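Local coordinates for glycosyl hydrolases family 2, sugar binding domain protein (Bacteroides uniformis str. 3978 T3 ii, PDB 6D1P) that probably hydrolyses O-glycosidic bonds as a family 2 glycoside hydrolase, a beta-glucuronidase of a human gut bacterium, at residues A114-Y123 / I162-D173; R391-Y399 / W431-E439. All coordinates share one frame; numbering follows the deposited sequence.

Interaction 1: residues A114-Y123 / I162-D173; sequences AGQKTEVYVY and IPIAIRCDNSRD. With K (potassium ion), chain K.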
loop_
_atom_site.group_PDB
_atom_site.type_symbol
_atom_site.label_atom_id
_atom_site.label_comp_id
_atom_site.label_asym_id
_atom_site.label_seq_id
_atom_site.Cartn_x
_atom_site.Cartn_y
_atom_site.Cartn_z
ATOM N N ALA A 114 -13.338 16.171 3.038
ATOM C CA ALA A 114 -12.387 15.110 3.330
ATOM C C ALA A 114 -13.034 13.780 2.982
ATOM O O ALA A 114 -14.222 13.579 3.257
ATOM C CB ALA A 114 -11.968 15.130 4.805
ATOM N N GLY A 115 -12.256 12.870 2.399
ATOM C CA GLY A 115 -12.778 11.596 1.936
ATOM C C GLY A 115 -12.199 10.395 2.665
ATOM O O GLY A 115 -11.053 10.418 3.125
ATOM N N GLN A 116 -13.012 9.348 2.798
ATOM C CA GLN A 116 -14.453 9.416 2.569
ATOM C C GLN A 116 -15.143 9.479 3.933
ATOM O O GLN A 116 -16.054 10.278 4.141
ATOM C CB GLN A 116 -14.939 8.220 1.745
ATOM C CG GLN A 116 -14.379 8.181 0.325
ATOM C CD GLN A 116 -15.070 9.160 -0.567
ATOM O OE1 GLN A 116 -16.271 9.356 -0.436
ATOM N NE2 GLN A 116 -14.326 9.795 -1.481
ATOM N N LYS A 117 -14.682 8.646 4.865
ATOM C CA LYS A 117 -15.093 8.714 6.259
ATOM C C LYS A 117 -13.981 9.369 7.066
ATOM O O LYS A 117 -12.796 9.142 6.799
ATOM C CB LYS A 117 -15.400 7.320 6.821
ATOM C CG LYS A 117 -16.295 6.435 5.943
ATOM C CD LYS A 117 -16.782 5.215 6.746
ATOM C CE LYS A 117 -17.848 4.408 6.016
ATOM N NZ LYS A 117 -17.286 3.821 4.804
ATOM N N THR A 118 -14.356 10.176 8.060
ATOM C CA THR A 118 -13.372 10.963 8.798
ATOM C C THR A 118 -13.705 10.950 10.284
ATOM O O THR A 118 -14.876 10.997 10.665
ATOM C CB THR A 118 -13.308 12.414 8.275
ATOM O OG1 THR A 118 -13.026 12.422 6.867
ATOM C CG2 THR A 118 -12.240 13.203 8.993
ATOM N N GLU A 119 -12.667 10.860 11.121
ATOM C CA GLU A 119 -12.805 10.906 12.574
ATOM C C GLU A 119 -11.796 11.892 13.152
ATOM O O GLU A 119 -10.626 11.895 12.761
ATOM C CB GLU A 119 -12.601 9.528 13.206
ATOM C CG GLU A 119 -13.565 8.457 12.748
ATOM C CD GLU A 119 -13.249 7.077 13.342
ATOM O OE1 GLU A 119 -12.281 6.959 14.126
ATOM O OE2 GLU A 119 -13.975 6.103 13.032
ATOM N N VAL A 120 -12.252 12.714 14.097
ATOM C CA VAL A 120 -11.479 13.828 14.633
ATOM C C VAL A 120 -11.202 13.593 16.116
ATOM O O VAL A 120 -12.127 13.322 16.891
ATOM C CB VAL A 120 -12.217 15.160 14.433
ATOM C CG1 VAL A 120 -11.302 16.308 14.770
ATOM C CG2 VAL A 120 -12.716 15.258 13.021
ATOM N N TYR A 121 -9.938 13.744 16.519
ATOM C CA TYR A 121 -9.530 13.509 17.896
ATOM C C TYR A 121 -8.770 14.706 18.436
ATOM O O TYR A 121 -7.882 15.233 17.764
ATOM C CB TYR A 121 -8.644 12.271 18.005
ATOM C CG TYR A 121 -9.304 10.973 17.620
ATOM C CD1 TYR A 121 -9.466 10.613 16.281
ATOM C CD2 TYR A 121 -9.730 10.081 18.597
ATOM C CE1 TYR A 121 -10.060 9.402 15.937
ATOM C CE2 TYR A 121 -10.326 8.877 18.263
ATOM C CZ TYR A 121 -10.491 8.537 16.940
ATOM O OH TYR A 121 -11.083 7.327 16.631
ATOM N N VAL A 122 -9.134 15.140 19.639
ATOM C CA VAL A 122 -8.289 15.969 20.492
ATOM C C VAL A 122 -7.621 15.035 21.495
ATOM O O VAL A 122 -8.308 14.358 22.274
ATOM C CB VAL A 122 -9.107 17.049 21.217
ATOM C CG1 VAL A 122 -8.265 17.701 22.327
ATOM C CG2 VAL A 122 -9.651 18.093 20.244
ATOM N N TYR A 123 -6.293 14.990 21.483
ATOM C CA TYR A 123 -5.567 13.990 22.261
ATOM C C TYR A 123 -6.227 12.617 22.092
ATOM O O TYR A 123 -6.342 12.134 20.963
ATOM C CB TYR A 123 -5.484 14.415 23.730
ATOM C CG TYR A 123 -4.505 13.604 24.547
ATOM C CD1 TYR A 123 -4.872 13.084 25.781
ATOM C CD2 TYR A 123 -3.220 13.338 24.075
ATOM C CE1 TYR A 123 -3.986 12.323 26.537
ATOM C CE2 TYR A 123 -2.326 12.587 24.822
ATOM C CZ TYR A 123 -2.718 12.077 26.060
ATOM O OH TYR A 123 -1.844 11.324 26.816
ATOM N N ILE A 162 -1.975 21.964 21.617
ATOM C CA ILE A 162 -3.038 20.963 21.636
ATOM C C ILE A 162 -2.744 19.912 20.574
ATOM O O ILE A 162 -2.547 20.264 19.410
ATOM C CB ILE A 162 -4.428 21.577 21.408
ATOM C CG1 ILE A 162 -4.642 22.767 22.348
ATOM C CG2 ILE A 162 -5.513 20.543 21.652
ATOM C CD1 ILE A 162 -4.496 22.420 23.807
ATOM N N PRO A 163 -2.733 18.622 20.916
ATOM C CA PRO A 163 -2.524 17.590 19.894
ATOM C C PRO A 163 -3.810 17.183 19.184
ATOM O O PRO A 163 -4.823 16.843 19.811
ATOM C CB PRO A 163 -1.923 16.419 20.695
ATOM C CG PRO A 163 -2.128 16.761 22.174
ATOM C CD PRO A 163 -2.948 18.029 22.243
ATOM N N ILE A 164 -3.758 17.223 17.856
ATOM C CA ILE A 164 -4.886 16.924 16.983
ATOM C C ILE A 164 -4.526 15.705 16.142
ATOM O O ILE A 164 -3.413 15.615 15.613
ATOM C CB ILE A 164 -5.216 18.132 16.086
ATOM C CG1 ILE A 164 -5.656 19.307 16.949
ATOM C CG2 ILE A 164 -6.310 17.802 15.056
ATOM C CD1 ILE A 164 -6.851 18.988 17.813
ATOM N N ALA A 165 -5.454 14.770 16.015
ATOM C CA ALA A 165 -5.289 13.685 15.065
ATOM C C ALA A 165 -6.591 13.487 14.316
ATOM O O ALA A 165 -7.680 13.649 14.880
ATOM C CB ALA A 165 -4.859 12.372 15.739
ATOM N N ILE A 166 -6.471 13.148 13.035
ATOM C CA ILE A 166 -7.620 12.954 12.165
ATOM C C ILE A 166 -7.408 11.681 11.371
ATOM O O ILE A 166 -6.392 11.544 10.677
ATOM C CB ILE A 166 -7.827 14.138 11.218
ATOM C CG1 ILE A 166 -7.952 15.418 12.031
ATOM C CG2 ILE A 166 -9.081 13.901 10.392
ATOM C CD1 ILE A 166 -7.876 16.651 11.211
ATOM N N ARG A 167 -8.367 10.762 11.464
ATOM C CA ARG A 167 -8.346 9.514 10.713
ATOM C C ARG A 167 -9.268 9.668 9.510
ATOM O O ARG A 167 -10.451 9.982 9.675
ATOM C CB ARG A 167 -8.790 8.347 11.596
ATOM C CG ARG A 167 -8.773 6.963 10.939
ATOM C CD ARG A 167 -9.371 5.902 11.890
ATOM N NE ARG A 167 -9.242 4.519 11.421
ATOM C CZ ARG A 167 -10.084 3.930 10.575
ATOM N NH1 ARG A 167 -11.117 4.605 10.069
ATOM N NH2 ARG A 167 -9.897 2.672 10.218
ATOM N N CYS A 168 -8.728 9.478 8.305
ATOM C CA CYS A 168 -9.523 9.460 7.080
ATOM C C CYS A 168 -9.497 8.071 6.472
ATOM O O CYS A 168 -8.493 7.365 6.549
ATOM C CB CYS A 168 -9.011 10.460 6.039
ATOM S SG CYS A 168 -9.343 12.158 6.475
ATOM N N ASP A 169 -10.610 7.677 5.871
ATOM C CA ASP A 169 -10.704 6.349 5.294
ATOM C C ASP A 169 -11.484 6.417 3.987
ATOM O O ASP A 169 -12.563 7.025 3.933
ATOM C CB ASP A 169 -11.368 5.375 6.281
ATOM C CG ASP A 169 -11.631 4.023 5.667
ATOM O OD1 ASP A 169 -10.784 3.129 5.824
ATOM O OD2 ASP A 169 -12.683 3.857 5.001
ATOM N N ASN A 170 -10.926 5.809 2.937
ATOM C CA ASN A 170 -11.613 5.614 1.665
ATOM C C ASN A 170 -11.610 4.132 1.289
ATOM O O ASN A 170 -11.404 3.760 0.131
ATOM C CB ASN A 170 -11.004 6.485 0.551
ATOM C CG ASN A 170 -9.615 5.990 0.102
ATOM O OD1 ASN A 170 -8.894 5.312 0.860
ATOM N ND2 ASN A 170 -9.249 6.313 -1.131
ATOM N N SER A 171 -11.840 3.265 2.273
ATOM C CA SER A 171 -12.099 1.861 1.975
ATOM C C SER A 171 -13.352 1.727 1.112
ATOM O O SER A 171 -14.278 2.538 1.184
ATOM C CB SER A 171 -12.272 1.045 3.261
ATOM O OG SER A 171 -11.136 1.158 4.096
ATOM N N ARG A 172 -13.369 0.681 0.292
ATOM C CA ARG A 172 -14.557 0.359 -0.486
ATOM C C ARG A 172 -15.727 0.034 0.429
ATOM O O ARG A 172 -15.594 -0.766 1.354
ATOM C CB ARG A 172 -14.266 -0.824 -1.396
ATOM C CG ARG A 172 -13.192 -0.550 -2.373
ATOM C CD ARG A 172 -12.889 -1.754 -3.198
ATOM N NE ARG A 172 -13.907 -2.015 -4.213
ATOM C CZ ARG A 172 -13.912 -1.467 -5.429
ATOM N NH1 ARG A 172 -12.966 -0.603 -5.783
ATOM N NH2 ARG A 172 -14.860 -1.791 -6.294
ATOM N N ASP A 173 -16.888 0.626 0.153
ATOM C CA ASP A 173 -18.051 0.398 1.003
ATOM C C ASP A 173 -19.306 0.499 0.144
ATOM O O ASP A 173 -19.713 1.604 -0.233
ATOM C CB ASP A 173 -18.056 1.408 2.144
ATOM C CG ASP A 173 -19.213 1.230 3.097
ATOM O OD1 ASP A 173 -20.096 0.384 2.848
ATOM O OD2 ASP A 173 -19.231 1.963 4.112
HETATM K K K K . -19.243 3.205 -2.381
HETATM O O HOH W 1 -14.720 4.522 3.170
HETATM O O HOH W 2 -14.634 2.353 6.022
HETATM O O HOH W 3 -16.787 2.645 -1.628
HETATM O O HOH W 4 -19.716 0.589 -4.137
#
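K117 reaches along its own side of the sheet to D173, past the end of the partner strand. Its CB lies 4.1 Å from D169 O; CG and CD carry the chain onward, extended, until a bend at chi4 (65°) swings NZ round. CE passes 3.4 Å from D173 OD2, and NZ closes a salt bridge of 2.8 Å on the anti lone pair of that same OD2, the two side chains crossing at about a right angle. NZ also donates to two waters within hydrogen-bonding reach of D169 OD2; one donates to it, the other has S171 O as a competing acceptor, so K117 and D169 are joined through solvent although their charged atoms do not touch. D169 OD2 further accepts from S171 N, an Asx turn, while S171 OG is hydrogen-bonded to OD1. Strands 117-122 and 162-169 run antiparallel as neighbours in a six-stranded sheet of the sugar-binding domain, a beta-sandwich in this family. A classic beta bulge opens the pairing: K117 N meets D169 O in the carbonyl plane, and Q116 N, following a cis peptide bond, comes to the same oxygen from above that plane at 2.6 Å. On the face of T118, V120 and V122 the packing is apolar, T118 CG2 meeting I166 CG2 at 3.5 Å. On the other face E119 and R167 lie side by side, OE1 3.8 Å from R167 CD; Y121 OH holds E119 OE1 at 2.8 Å, whereas R167 NE pairs with D41. Beyond the salt bridge, D173 O binds the potassium ion at 2.7 Å, together with M176 and P178.

Interaction 2: residues R391-Y399 / W431-E439; sequences RGGLGGESY and WPGDFQTFE. With NA (sodium ion), chain D.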
loop_
_atom_site.group_PDB
_atom_site.type_symbol
_atom_site.label_atom_id
_atom_site.label_comp_id
_atom_site.label_asym_id
_atom_site.label_seq_id
_atom_site.Cartn_x
_atom_site.Cartn_y
_atom_site.Cartn_z
ATOM N N ARG A 391 -24.451 5.515 -9.835
ATOM C CA ARG A 391 -24.353 4.103 -10.209
ATOM C C ARG A 391 -24.582 3.145 -9.040
ATOM O O ARG A 391 -24.537 3.546 -7.869
ATOM C CB ARG A 391 -23.005 3.781 -10.860
ATOM C CG ARG A 391 -22.786 4.455 -12.223
ATOM C CD ARG A 391 -21.458 4.059 -12.867
ATOM N NE ARG A 391 -21.352 4.694 -14.177
ATOM C CZ ARG A 391 -20.324 4.557 -15.012
ATOM N NH1 ARG A 391 -19.274 3.801 -14.677
ATOM N NH2 ARG A 391 -20.350 5.182 -16.194
ATOM N N GLY A 392 -24.917 1.891 -9.377
ATOM C CA GLY A 392 -24.812 0.758 -8.481
ATOM C C GLY A 392 -26.125 0.207 -7.967
ATOM O O GLY A 392 -26.155 -0.944 -7.511
ATOM N N GLY A 393 -27.202 0.988 -8.018
ATOM C CA GLY A 393 -28.471 0.562 -7.474
ATOM C C GLY A 393 -28.882 1.413 -6.292
ATOM O O GLY A 393 -28.923 2.641 -6.385
ATOM N N LEU A 394 -29.153 0.772 -5.160
ATOM C CA LEU A 394 -29.683 1.483 -4.004
ATOM C C LEU A 394 -29.462 0.621 -2.773
ATOM O O LEU A 394 -29.770 -0.577 -2.792
ATOM C CB LEU A 394 -31.172 1.799 -4.193
ATOM C CG LEU A 394 -31.951 2.387 -3.009
ATOM C CD1 LEU A 394 -31.520 3.819 -2.703
ATOM C CD2 LEU A 394 -33.433 2.320 -3.276
ATOM N N GLY A 395 -28.918 1.223 -1.714
ATOM C CA GLY A 395 -28.558 0.502 -0.514
ATOM C C GLY A 395 -29.595 0.635 0.587
ATOM O O GLY A 395 -30.731 1.062 0.371
ATOM N N GLY A 396 -29.165 0.278 1.804
ATOM C CA GLY A 396 -30.016 0.257 2.977
ATOM C C GLY A 396 -30.267 1.635 3.558
ATOM O O GLY A 396 -30.156 2.660 2.875
ATOM N N GLU A 397 -30.632 1.652 4.848
ATOM C CA GLU A 397 -31.069 2.903 5.469
ATOM C C GLU A 397 -29.916 3.877 5.610
ATOM O O GLU A 397 -30.103 5.096 5.532
ATOM C CB GLU A 397 -31.695 2.650 6.842
ATOM C CG GLU A 397 -33.188 2.425 6.796
ATOM C CD GLU A 397 -33.931 3.474 5.952
ATOM O OE1 GLU A 397 -33.844 4.686 6.253
ATOM O OE2 GLU A 397 -34.611 3.084 4.973
ATOM N N SER A 398 -28.731 3.354 5.869
ATOM C CA SER A 398 -27.581 4.212 6.082
ATOM C C SER A 398 -27.186 4.883 4.778
ATOM O O SER A 398 -26.883 6.086 4.742
ATOM C CB SER A 398 -26.439 3.368 6.652
ATOM O OG SER A 398 -25.467 4.211 7.206
ATOM N N TYR A 399 -27.199 4.099 3.702
ATOM C CA TYR A 399 -26.993 4.601 2.358
ATOM C C TYR A 399 -28.016 5.692 2.024
ATOM O O TYR A 399 -27.646 6.783 1.573
ATOM C CB TYR A 399 -27.057 3.396 1.419
ATOM C CG TYR A 399 -26.964 3.576 -0.091
ATOM C CD1 TYR A 399 -25.947 2.949 -0.811
ATOM C CD2 TYR A 399 -27.929 4.283 -0.807
ATOM C CE1 TYR A 399 -25.872 3.040 -2.171
ATOM C CE2 TYR A 399 -27.859 4.385 -2.192
ATOM C CZ TYR A 399 -26.827 3.758 -2.860
ATOM O OH TYR A 399 -26.719 3.822 -4.225
ATOM N N TRP A 431 -27.713 1.957 -13.630
ATOM C CA TRP A 431 -26.575 1.051 -13.745
ATOM C C TRP A 431 -26.531 0.128 -12.523
ATOM O O TRP A 431 -26.229 0.602 -11.418
ATOM C CB TRP A 431 -25.283 1.847 -13.863
ATOM C CG TRP A 431 -24.158 1.089 -14.449
ATOM C CD1 TRP A 431 -23.753 -0.157 -14.102
ATOM C CD2 TRP A 431 -23.259 1.535 -15.474
ATOM N NE1 TRP A 431 -22.680 -0.542 -14.864
ATOM C CE2 TRP A 431 -22.345 0.483 -15.711
ATOM C CE3 TRP A 431 -23.138 2.711 -16.219
ATOM C CZ2 TRP A 431 -21.325 0.573 -16.658
ATOM C CZ3 TRP A 431 -22.129 2.790 -17.170
ATOM C CH2 TRP A 431 -21.245 1.727 -17.389
ATOM N N PRO A 432 -26.847 -1.156 -12.657
ATOM C CA PRO A 432 -26.858 -2.068 -11.506
ATOM C C PRO A 432 -25.497 -2.696 -11.214
ATOM O O PRO A 432 -24.583 -2.660 -12.027
ATOM C CB PRO A 432 -27.834 -3.166 -11.956
ATOM C CG PRO A 432 -27.670 -3.212 -13.412
ATOM C CD PRO A 432 -27.457 -1.773 -13.848
ATOM N N GLY A 433 -25.400 -3.325 -10.039
ATOM C CA GLY A 433 -24.282 -4.221 -9.803
ATOM C C GLY A 433 -23.710 -4.274 -8.401
ATOM O O GLY A 433 -23.055 -5.258 -8.025
ATOM N N ASP A 434 -23.934 -3.222 -7.615
ATOM C CA ASP A 434 -23.366 -3.208 -6.276
ATOM C C ASP A 434 -24.127 -4.098 -5.301
ATOM O O ASP A 434 -23.591 -4.411 -4.244
ATOM C CB ASP A 434 -23.301 -1.772 -5.750
ATOM C CG ASP A 434 -21.964 -1.108 -6.046
ATOM O OD1 ASP A 434 -21.183 -1.676 -6.850
ATOM O OD2 ASP A 434 -21.687 -0.033 -5.465
ATOM N N PHE A 435 -25.358 -4.504 -5.617
ATOM C CA PHE A 435 -26.126 -5.413 -4.771
ATOM C C PHE A 435 -26.689 -6.545 -5.619
ATOM O O PHE A 435 -26.719 -6.461 -6.851
ATOM C CB PHE A 435 -27.250 -4.683 -4.023
ATOM C CG PHE A 435 -26.771 -3.454 -3.286
ATOM C CD1 PHE A 435 -26.764 -2.212 -3.915
ATOM C CD2 PHE A 435 -26.266 -3.552 -1.986
ATOM C CE1 PHE A 435 -26.311 -1.080 -3.263
ATOM C CE2 PHE A 435 -25.805 -2.425 -1.324
ATOM C CZ PHE A 435 -25.830 -1.180 -1.964
ATOM N N GLN A 436 -27.084 -7.638 -4.940
ATOM C CA GLN A 436 -27.707 -8.771 -5.615
ATOM C C GLN A 436 -29.066 -8.419 -6.216
ATOM O O GLN A 436 -29.510 -9.078 -7.159
ATOM C CB GLN A 436 -27.869 -9.928 -4.634
ATOM C CG GLN A 436 -26.612 -10.206 -3.843
ATOM C CD GLN A 436 -26.755 -11.372 -2.878
ATOM O OE1 GLN A 436 -26.895 -12.532 -3.292
ATOM N NE2 GLN A 436 -26.717 -11.070 -1.579
ATOM N N THR A 437 -29.733 -7.411 -5.688
ATOM C CA THR A 437 -31.009 -6.948 -6.201
ATOM C C THR A 437 -30.832 -5.643 -6.960
ATOM O O THR A 437 -29.860 -4.909 -6.779
ATOM C CB THR A 437 -32.006 -6.702 -5.071
ATOM O OG1 THR A 437 -31.647 -5.478 -4.407
ATOM C CG2 THR A 437 -31.998 -7.862 -4.070
ATOM N N PHE A 438 -31.819 -5.353 -7.789
ATOM C CA PHE A 438 -31.934 -4.058 -8.438
ATOM C C PHE A 438 -33.424 -3.813 -8.644
ATOM O O PHE A 438 -34.044 -4.454 -9.498
ATOM C CB PHE A 438 -31.173 -4.036 -9.754
ATOM C CG PHE A 438 -31.124 -2.693 -10.381
ATOM C CD1 PHE A 438 -30.118 -1.801 -10.043
ATOM C CD2 PHE A 438 -32.114 -2.295 -11.285
ATOM C CE1 PHE A 438 -30.073 -0.535 -10.627
ATOM C CE2 PHE A 438 -32.083 -1.036 -11.863
ATOM C CZ PHE A 438 -31.062 -0.153 -11.535
ATOM N N GLU A 439 -33.992 -2.898 -7.862
ATOM C CA GLU A 439 -35.435 -2.696 -7.782
ATOM C C GLU A 439 -35.773 -1.339 -8.380
ATOM O O GLU A 439 -35.608 -0.302 -7.726
ATOM C CB GLU A 439 -35.898 -2.801 -6.334
ATOM C CG GLU A 439 -35.718 -4.205 -5.761
ATOM C CD GLU A 439 -35.837 -4.256 -4.243
ATOM O OE1 GLU A 439 -36.002 -3.187 -3.605
ATOM O OE2 GLU A 439 -35.764 -5.378 -3.691
HETATM NA NA NA D . -22.871 -4.905 -1.689
HETATM O O HOH W 5 -27.252 -3.346 -7.769
HETATM O O HOH W 6 -30.128 -2.245 -5.244
HETATM O O HOH W 7 -24.779 -6.308 0.014
#
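G392 N donates to W431 O at 2.7 Å, nearly along the C=O axis, and G392 O accepts a longer bond from D434 N, in plane and on a lone pair, two bonds tying the loop at G392 to the segment running on from the end of strand 420-432. The positive phi of G392 (108°) would jam a CB against the preceding carbonyl oxygen, and D434 OD2 would crowd it too. Water 5 links G392 O with the backbone of G433, F435 and T437. R391 and W431 extend side by side in the same direction. The arginine is straight from CG to NE and lays its guanidinium over one face of the indole, planes 31° apart, with CZ 3.8 Å from the centroid of the six-membered ring of W431: a cation-pi contact. NE sits above the rim near CE3, and NH2 also makes a salt bridge to E428. A leucine in place of R391 would probably leave E428 without its charged mate and the W431 face without its flat cation, leaving the indole freer to turn. F435 turns one ring face to L394 O, which lies 3.5 Å from its CE1; CZ touches G395 CA at 3.5 Å, and Y399 CE1 comes to the edge of the F435 ring, near its plane. F438 CE1 rests 3.7 Å from G393 CA. D434 O binds the sodium ion at 2.7 Å alongside T174 of the same chain and S44 of the second subunit; OD2 is hydrogen-bonded to S179 OG, and OD1 forms a salt bridge with R50 of that subunit. These are the loops after strands 382-386 and 420-432, at the C-terminal ends of neighbouring parallel strands in the TIM barrel, the side on which such barrels carry their active sites.

How the interactions relate
Interaction 1 closes before interaction 2 opens along the chain, and they belong to different domains: the first pairs strands of the sugar-binding beta-sheet, the second joins loops of the TIM barrel around helix 397-414. Their centres lie 26 Å apart, but their nearest atoms come within about 6 Å without touching. The chain just after segment 162-173 spans the gap: T174 reaches the sodium site of interaction 2, and E175 OE1 is hydrogen-bonded to G396 N while E175 also packs on F435. M176, next along, stays with interaction 1, packing on K117. Both contacts also meet the second subunit, R172 pairing with its E47 and segment 431-439 touching it as well. Domain junction and subunit interface therefore converge here, beside bound metal ions.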